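Long-range contact in sugar ABC transporter (Sugar-binding protein) (PDB 4YO7), which binds myo-inositol and probably serves as the solute-binding component of a bacterial sugar ABC transporter: residues V119-N133 against F136-S148. Numbering follows the deposited sequence.
Sequences VNMVNDAGIPIIIAN and FDGVDQATAFVGS. With INS (1,2,3,4,5,6-hexahydroxy-cyclohexane), chain F.
Two neighbouring parallel strands of the N-terminal lobe of a periplasmic binding protein, 129-132 and 144-147, pair here, and the first leads into Asn133 of the inositol pocket. Ile131 uses both its N and its O on strand 144-147: its N donates to Ala144 O (2.9 Å), and its O accepts from Val146 N almost head-on, at a C=O...N angle of 174°. Asn133 N on Val146 O (2.8 Å) continues the ladder. At its start Thr143 works twice, its OG1 taking the N-H of Ile129 (2.9 Å) while its own N donates to Ile129 O; with OG1 beside the backbone N (chi1 -48°), both groups reach the same residue. On the sheet face it shares with Phe145, branched Ile131 presses CG1 on Ala142 CB (3.6 Å) and meets the Phe136 ring at its edge, whereas CG2 lies against Phe145 CD1 (3.7 Å). Val119 of helix 112-125 brings CG2 to Phe136 CZ (3.5 Å). Asn123 ND2 holds Gln141 O from above the carbonyl plane, tying helix to 3-10 turn. The amide of Asn133 suits a polyol: OD1 accepts from inositol O6 (2.7 Å) and ND2 donates to O5. The backbone bonds up to Asn133 N thus probably steady this two-way amide against adjacent hydroxyls.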
ATOM      1  N   VAL A 119      11.877 -14.673  -4.396  1.00  8.54           N
ATOM      2  CA  VAL A 119      10.971 -15.761  -4.748  1.00  8.62           C
ATOM      3  C   VAL A 119      11.711 -16.935  -5.391  1.00 11.75           C
ATOM      4  O   VAL A 119      11.442 -18.093  -5.065  1.00 10.56           O
ATOM      5  CB  VAL A 119       9.842 -15.250  -5.669  1.00 10.46           C
ATOM      6  CG1 VAL A 119       8.975 -16.392  -6.152  1.00 17.78           C
ATOM      7  CG2 VAL A 119       8.984 -14.274  -4.925  1.00 14.30           C
ATOM      8  N   ASN A 120      12.673 -16.649  -6.261  1.00 11.92           N
ATOM      9  CA  ASN A 120      13.454 -17.721  -6.866  1.00 14.03           C
ATOM     10  C   ASN A 120      14.179 -18.564  -5.830  1.00 11.80           C
ATOM     11  O   ASN A 120      14.168 -19.801  -5.897  1.00 10.90           O
ATOM     12  CB  ASN A 120      14.471 -17.156  -7.856  1.00 12.69           C
ATOM     13  CG  ASN A 120      13.825 -16.671  -9.140  1.00 24.13           C
ATOM     14  OD1 ASN A 120      12.753 -17.139  -9.528  1.00 28.67           O
ATOM     15  ND2 ASN A 120      14.492 -15.746  -9.822  1.00 33.82           N
HETATM   16  N   MSE A 121      14.786 -17.891  -4.866  1.00 12.12           N
HETATM   17  CA  MSE A 121      15.554 -18.552  -3.827  1.00 10.30           C
HETATM   18  C   MSE A 121      14.676 -19.414  -2.921  1.00  9.75           C
HETATM   19  O   MSE A 121      15.039 -20.560  -2.599  1.00 11.36           O
HETATM   20  CB  MSE A 121      16.298 -17.485  -3.016  1.00 15.04           C
HETATM   21  CG  MSE A 121      17.178 -18.009  -1.959  1.00 36.26           C
HETATM   22 SE   MSE A 121      18.220 -16.543  -1.197  1.00 59.41          SE
HETATM   23  CE  MSE A 121      16.885 -15.285  -0.595  1.00 24.55           C
ATOM     24  N   VAL A 122      13.520 -18.878  -2.521  1.00  8.48           N
ATOM     25  CA  VAL A 122      12.649 -19.584  -1.615  1.00  8.07           C
ATOM     26  C   VAL A 122      12.020 -20.749  -2.387  1.00  8.10           C
ATOM     27  O   VAL A 122      11.909 -21.834  -1.851  1.00  8.86           O
ATOM     28  CB  VAL A 122      11.594 -18.644  -0.980  1.00  9.77           C
ATOM     29  CG1 VAL A 122      10.644 -19.394  -0.070  1.00  8.92           C
ATOM     30  CG2 VAL A 122      12.297 -17.595  -0.193  1.00  8.80           C
ATOM     31  N   ASN A 123      11.617 -20.527  -3.634  1.00 10.28           N
ATOM     32  CA  ASN A 123      11.117 -21.644  -4.454  1.00 10.01           C
ATOM     33  C   ASN A 123      12.154 -22.778  -4.566  1.00 10.43           C
ATOM     34  O   ASN A 123      11.814 -23.964  -4.422  1.00 11.63           O
ATOM     35  CB  ASN A 123      10.739 -21.200  -5.851  1.00 11.43           C
ATOM     36  CG  ASN A 123       9.423 -20.442  -5.916  1.00 12.31           C
ATOM     37  OD1 ASN A 123       8.553 -20.562  -5.046  1.00 14.82           O
ATOM     38  ND2 ASN A 123       9.266 -19.686  -6.977  1.00 13.52           N
ATOM     39  N   ASP A 124      13.414 -22.426  -4.819  1.00  9.98           N
ATOM     40  CA  ASP A 124      14.472 -23.444  -4.919  1.00 14.89           C
ATOM     41  C   ASP A 124      14.617 -24.191  -3.608  1.00 14.35           C
ATOM     42  O   ASP A 124      14.956 -25.361  -3.627  1.00 14.17           O
ATOM     43  CB  ASP A 124      15.823 -22.836  -5.310  1.00 13.82           C
ATOM     44  CG  ASP A 124      15.894 -22.445  -6.781  1.00 28.12           C
ATOM     45  OD1 ASP A 124      15.059 -22.916  -7.576  1.00 31.71           O
ATOM     46  OD2 ASP A 124      16.801 -21.674  -7.135  1.00 33.63           O
ATOM     47  N   ALA A 125      14.336 -23.532  -2.482  1.00  8.81           N
ATOM     48  CA  ALA A 125      14.433 -24.159  -1.160  1.00 13.36           C
ATOM     49  C   ALA A 125      13.254 -25.068  -0.856  1.00 12.05           C
ATOM     50  O   ALA A 125      13.278 -25.810   0.115  1.00 11.21           O
ATOM     51  CB  ALA A 125      14.560 -23.082  -0.066  1.00 11.98           C
ATOM     52  N   GLY A 126      12.201 -24.978  -1.666  1.00 10.24           N
ATOM     53  CA  GLY A 126      11.026 -25.801  -1.491  1.00 12.00           C
ATOM     54  C   GLY A 126      10.155 -25.359  -0.329  1.00 13.13           C
ATOM     55  O   GLY A 126       9.459 -26.172   0.267  1.00 16.85           O
ATOM     56  N   ILE A 127      10.201 -24.069   0.001  1.00  8.03           N
ATOM     57  CA  ILE A 127       9.426 -23.506   1.115  1.00  8.82           C
ATOM     58  C   ILE A 127       8.329 -22.615   0.525  1.00  8.19           C
ATOM     59  O   ILE A 127       8.587 -21.837  -0.366  1.00  9.00           O
ATOM     60  CB  ILE A 127      10.330 -22.692   2.074  1.00  6.61           C
ATOM     61  CG1 ILE A 127      11.423 -23.589   2.678  1.00 11.87           C
ATOM     62  CG2 ILE A 127       9.521 -22.018   3.186  1.00  8.37           C
ATOM     63  CD1 ILE A 127      12.456 -22.831   3.521  1.00  9.83           C
ATOM     64  N   PRO A 128       7.083 -22.760   0.983  1.00  6.72           N
ATOM     65  CA  PRO A 128       6.055 -21.832   0.472  1.00  5.77           C
ATOM     66  C   PRO A 128       6.347 -20.372   0.784  1.00  8.57           C
ATOM     67  O   PRO A 128       6.776 -20.032   1.877  1.00  8.30           O
ATOM     68  CB  PRO A 128       4.774 -22.266   1.185  1.00 12.39           C
ATOM     69  CG  PRO A 128       5.057 -23.565   1.837  1.00 15.36           C
ATOM     70  CD  PRO A 128       6.533 -23.792   1.885  1.00  9.07           C
ATOM     71  N   ILE A 129       6.077 -19.503  -0.180  1.00  8.77           N
ATOM     72  CA  ILE A 129       6.270 -18.069   0.024  1.00  8.83           C
ATOM     73  C   ILE A 129       4.996 -17.304  -0.358  1.00  8.93           C
ATOM     74  O   ILE A 129       4.477 -17.395  -1.490  1.00  8.30           O
ATOM     75  CB  ILE A 129       7.476 -17.554  -0.751  1.00  9.00           C
ATOM     76  CG1 ILE A 129       7.602 -16.022  -0.522  1.00 11.96           C
ATOM     77  CG2 ILE A 129       7.442 -17.956  -2.223  1.00 12.46           C
ATOM     78  CD1 ILE A 129       8.921 -15.490  -0.777  1.00 18.16           C
ATOM     79  N   ILE A 130       4.501 -16.579   0.631  1.00  8.59           N
ATOM     80  CA  ILE A 130       3.304 -15.776   0.502  1.00  6.65           C
ATOM     81  C   ILE A 130       3.769 -14.338   0.334  1.00  9.42           C
ATOM     82  O   ILE A 130       4.530 -13.844   1.156  1.00  7.72           O
ATOM     83  CB  ILE A 130       2.395 -15.875   1.760  1.00 10.11           C
ATOM     84  CG1 ILE A 130       1.991 -17.333   2.108  1.00 14.33           C
ATOM     85  CG2 ILE A 130       1.161 -14.962   1.628  1.00 11.53           C
ATOM     86  CD1 ILE A 130       1.835 -18.315   0.987  1.00 21.56           C
ATOM     87  N   ILE A 131       3.310 -13.665  -0.713  1.00  8.34           N
ATOM     88  CA  ILE A 131       3.627 -12.241  -0.929  1.00  6.14           C
ATOM     89  C   ILE A 131       2.452 -11.398  -0.426  1.00  6.72           C
ATOM     90  O   ILE A 131       1.302 -11.622  -0.786  1.00  8.56           O
ATOM     91  CB  ILE A 131       3.914 -11.948  -2.407  1.00  5.84           C
ATOM     92  CG1 ILE A 131       5.105 -12.787  -2.906  1.00  9.38           C
ATOM     93  CG2 ILE A 131       4.120 -10.432  -2.653  1.00  7.41           C
ATOM     94  CD1 ILE A 131       6.420 -12.491  -2.267  1.00  7.59           C
ATOM     95  N   ALA A 132       2.755 -10.449   0.457  1.00  8.48           N
ATOM     96  CA  ALA A 132       1.734  -9.596   1.019  1.00  7.31           C
ATOM     97  C   ALA A 132       1.896  -8.141   0.582  1.00  6.96           C
ATOM     98  O   ALA A 132       2.996  -7.586   0.659  1.00  7.77           O
ATOM     99  CB  ALA A 132       1.757  -9.678   2.536  1.00  7.78           C
ATOM    100  N   ASN A 133       0.766  -7.579   0.124  1.00  6.30           N
ATOM    101  CA  ASN A 133       0.524  -6.162  -0.099  1.00  7.59           C
ATOM    102  C   ASN A 133       1.262  -5.485  -1.257  1.00  8.25           C
ATOM    103  O   ASN A 133       0.676  -4.650  -1.921  1.00  8.63           O
ATOM    104  CB  ASN A 133       0.790  -5.409   1.207  1.00  9.08           C
ATOM    105  CG  ASN A 133       0.850  -3.911   1.021  1.00  7.56           C
ATOM    106  OD1 ASN A 133       1.930  -3.359   0.838  1.00  7.84           O
ATOM    107  ND2 ASN A 133      -0.292  -3.244   1.095  1.00  8.53           N
ATOM    108  N   PHE A 136       4.756  -7.457  -7.850  1.00  7.49           N
ATOM    109  CA  PHE A 136       5.898  -7.227  -8.712  1.00  9.53           C
ATOM    110  C   PHE A 136       5.742  -8.117  -9.914  1.00  6.40           C
ATOM    111  O   PHE A 136       5.011  -9.114  -9.857  1.00  8.50           O
ATOM    112  CB  PHE A 136       7.198  -7.550  -7.998  1.00  8.80           C
ATOM    113  CG  PHE A 136       7.234  -8.931  -7.421  1.00  7.14           C
ATOM    114  CD1 PHE A 136       6.668  -9.196  -6.195  1.00 10.85           C
ATOM    115  CD2 PHE A 136       7.870  -9.962  -8.092  1.00  9.09           C
ATOM    116  CE1 PHE A 136       6.724 -10.462  -5.666  1.00  9.78           C
ATOM    117  CE2 PHE A 136       7.903 -11.240  -7.548  1.00 11.88           C
ATOM    118  CZ  PHE A 136       7.340 -11.474  -6.344  1.00 10.88           C
ATOM    119  N   ASP A 137       6.419  -7.759 -11.011  1.00  8.40           N
ATOM    120  CA  ASP A 137       6.462  -8.618 -12.178  1.00 12.29           C
ATOM    121  C   ASP A 137       7.188  -9.899 -11.826  1.00 14.03           C
ATOM    122  O   ASP A 137       8.373  -9.875 -11.464  1.00 13.68           O
ATOM    123  CB  ASP A 137       7.149  -7.918 -13.355  1.00 11.87           C
ATOM    124  CG  ASP A 137       6.330  -6.790 -13.941  1.00 23.04           C
ATOM    125  OD1 ASP A 137       5.159  -6.581 -13.567  1.00 21.46           O
ATOM    126  OD2 ASP A 137       6.876  -6.104 -14.826  1.00 30.67           O
ATOM    127  N   GLY A 138       6.453 -11.008 -11.846  1.00 11.86           N
ATOM    128  CA  GLY A 138       6.996 -12.282 -11.426  1.00 13.27           C
ATOM    129  C   GLY A 138       6.264 -12.893 -10.255  1.00 10.22           C
ATOM    130  O   GLY A 138       6.587 -13.990  -9.850  1.00 10.18           O
ATOM    131  N   VAL A 139       5.278 -12.180  -9.719  1.00  9.43           N
ATOM    132  CA  VAL A 139       4.568 -12.612  -8.520  1.00  7.96           C
ATOM    133  C   VAL A 139       3.878 -13.961  -8.675  1.00  9.17           C
ATOM    134  O   VAL A 139       3.644 -14.649  -7.679  1.00  7.94           O
ATOM    135  CB  VAL A 139       3.507 -11.543  -8.118  1.00  9.71           C
ATOM    136  CG1 VAL A 139       2.375 -11.432  -9.143  1.00  9.79           C
ATOM    137  CG2 VAL A 139       2.948 -11.798  -6.682  1.00 12.15           C
ATOM    138  N   ASP A 140       3.549 -14.348  -9.904  1.00  8.39           N
ATOM    139  CA  ASP A 140       2.852 -15.626 -10.077  1.00  7.99           C
ATOM    140  C   ASP A 140       3.792 -16.813  -9.861  1.00  9.75           C
ATOM    141  O   ASP A 140       3.349 -17.973  -9.900  1.00 10.17           O
ATOM    142  CB  ASP A 140       2.107 -15.713 -11.445  1.00 11.11           C
ATOM    143  CG  ASP A 140       3.006 -15.743 -12.656  1.00 13.43           C
ATOM    144  OD1 ASP A 140       4.226 -16.020 -12.530  1.00 11.95           O
ATOM    145  OD2 ASP A 140       2.434 -15.554 -13.769  1.00 13.00           O
ATOM    146  N   GLN A 141       5.063 -16.543  -9.561  1.00  7.86           N
ATOM    147  CA  GLN A 141       5.985 -17.607  -9.194  1.00 11.05           C
ATOM    148  C   GLN A 141       5.950 -17.855  -7.688  1.00 10.92           C
ATOM    149  O   GLN A 141       6.464 -18.858  -7.202  1.00 10.80           O
ATOM    150  CB  GLN A 141       7.409 -17.270  -9.656  1.00 11.82           C
ATOM    151  CG  GLN A 141       7.539 -17.409 -11.152  1.00 25.12           C
ATOM    152  CD  GLN A 141       8.700 -16.640 -11.724  1.00 49.20           C
ATOM    153  OE1 GLN A 141       9.837 -16.780 -11.270  1.00 55.62           O
ATOM    154  NE2 GLN A 141       8.422 -15.817 -12.736  1.00 52.22           N
ATOM    155  N   ALA A 142       5.323 -16.962  -6.941  1.00  8.43           N
ATOM    156  CA  ALA A 142       5.186 -17.163  -5.515  1.00  7.46           C
ATOM    157  C   ALA A 142       4.057 -18.144  -5.245  1.00 10.68           C
ATOM    158  O   ALA A 142       3.338 -18.522  -6.151  1.00 10.91           O
ATOM    159  CB  ALA A 142       4.927 -15.834  -4.800  1.00  8.80           C
ATOM    160  N   THR A 143       3.902 -18.572  -3.997  1.00  7.43           N
ATOM    161  CA  THR A 143       2.869 -19.564  -3.675  1.00  7.86           C
ATOM    162  C   THR A 143       1.483 -18.926  -3.646  1.00  8.35           C
ATOM    163  O   THR A 143       0.505 -19.533  -4.048  1.00  8.44           O
ATOM    164  CB  THR A 143       3.147 -20.229  -2.342  1.00 10.34           C
ATOM    165  OG1 THR A 143       4.508 -20.638  -2.337  1.00  8.42           O
ATOM    166  CG2 THR A 143       2.244 -21.440  -2.122  1.00 14.28           C
ATOM    167  N   ALA A 144       1.418 -17.687  -3.177  1.00  7.87           N
ATOM    168  CA  ALA A 144       0.174 -16.919  -3.210  1.00  8.91           C
ATOM    169  C   ALA A 144       0.472 -15.453  -3.000  1.00  8.74           C
ATOM    170  O   ALA A 144       1.505 -15.111  -2.442  1.00  9.42           O
ATOM    171  CB  ALA A 144      -0.818 -17.422  -2.134  1.00 10.33           C
ATOM    172  N   PHE A 145      -0.459 -14.618  -3.462  1.00  7.37           N
ATOM    173  CA  PHE A 145      -0.436 -13.168  -3.234  1.00  7.26           C
ATOM    174  C   PHE A 145      -1.674 -12.775  -2.445  1.00  7.72           C
ATOM    175  O   PHE A 145      -2.786 -13.205  -2.783  1.00  9.68           O
ATOM    176  CB  PHE A 145      -0.409 -12.371  -4.553  1.00  8.42           C
ATOM    177  CG  PHE A 145      -0.445 -10.885  -4.349  1.00  7.90           C
ATOM    178  CD1 PHE A 145       0.677 -10.223  -3.879  1.00  8.92           C
ATOM    179  CD2 PHE A 145      -1.602 -10.154  -4.579  1.00 15.27           C
ATOM    180  CE1 PHE A 145       0.650  -8.866  -3.650  1.00  7.62           C
ATOM    181  CE2 PHE A 145      -1.618  -8.764  -4.378  1.00 12.71           C
ATOM    182  CZ  PHE A 145      -0.495  -8.128  -3.911  1.00 12.05           C
ATOM    183  N   VAL A 146      -1.458 -11.977  -1.406  1.00  7.71           N
ATOM    184  CA  VAL A 146      -2.530 -11.403  -0.589  1.00  6.13           C
ATOM    185  C   VAL A 146      -2.383  -9.892  -0.613  1.00  7.95           C
ATOM    186  O   VAL A 146      -1.393  -9.357  -0.133  1.00  9.08           O
ATOM    187  CB  VAL A 146      -2.485 -11.914   0.868  1.00  6.91           C
ATOM    188  CG1 VAL A 146      -3.587 -11.278   1.671  1.00 10.51           C
ATOM    189  CG2 VAL A 146      -2.628 -13.429   0.889  1.00  8.19           C
ATOM    190  N   GLY A 147      -3.353  -9.213  -1.204  1.00  9.80           N
ATOM    191  CA  GLY A 147      -3.269  -7.771  -1.344  1.00  8.36           C
ATOM    192  C   GLY A 147      -4.407  -7.233  -2.167  1.00  8.31           C
ATOM    193  O   GLY A 147      -5.440  -7.857  -2.271  1.00 11.52           O
ATOM    194  N   SER A 148      -4.198  -6.055  -2.751  1.00  8.29           N
ATOM    195  CA  SER A 148      -5.236  -5.370  -3.487  1.00 10.65           C
ATOM    196  C   SER A 148      -4.674  -4.863  -4.799  1.00 12.26           C
ATOM    197  O   SER A 148      -3.479  -4.616  -4.923  1.00 13.22           O
ATOM    198  CB  SER A 148      -5.785  -4.223  -2.653  1.00 12.00           C
ATOM    199  OG  SER A 148      -6.353  -4.720  -1.456  1.00 10.87           O
TER
HETATM  200  C1  INS F 405       3.222   1.241   1.232  1.00  7.14           C
HETATM  201  C2  INS F 405       2.547   2.341   2.044  1.00  7.73           C
HETATM  202  C3  INS F 405       1.371   2.896   1.240  1.00  7.59           C
HETATM  203  C4  INS F 405       0.351   1.800   0.915  1.00  7.38           C
HETATM  204  C5  INS F 405       1.055   0.669   0.136  1.00  6.72           C
HETATM  205  C6  INS F 405       2.228   0.129   0.941  1.00  7.07           C
HETATM  206  O1  INS F 405       4.334   0.669   1.974  1.00  8.46           O
HETATM  207  O2  INS F 405       2.069   1.757   3.254  1.00  9.50           O
HETATM  208  O3  INS F 405       0.768   3.943   2.057  1.00  9.03           O
HETATM  209  O4  INS F 405      -0.680   2.331   0.069  1.00  7.59           O
HETATM  210  O5  INS F 405       0.112  -0.400  -0.055  1.00  6.97           O
HETATM  211  O6  INS F 405       2.908  -0.897   0.118  1.00  7.20           O
HETATM  212  O   HOH W   1      12.471 -15.467 -12.659  1.00 41.65           O
HETATM  213  O   HOH W   2      -2.043  -4.251  -1.904  1.00 10.16           O
HETATM  214  O   HOH W   3      -0.659  -4.919  -5.063  1.00 12.38           O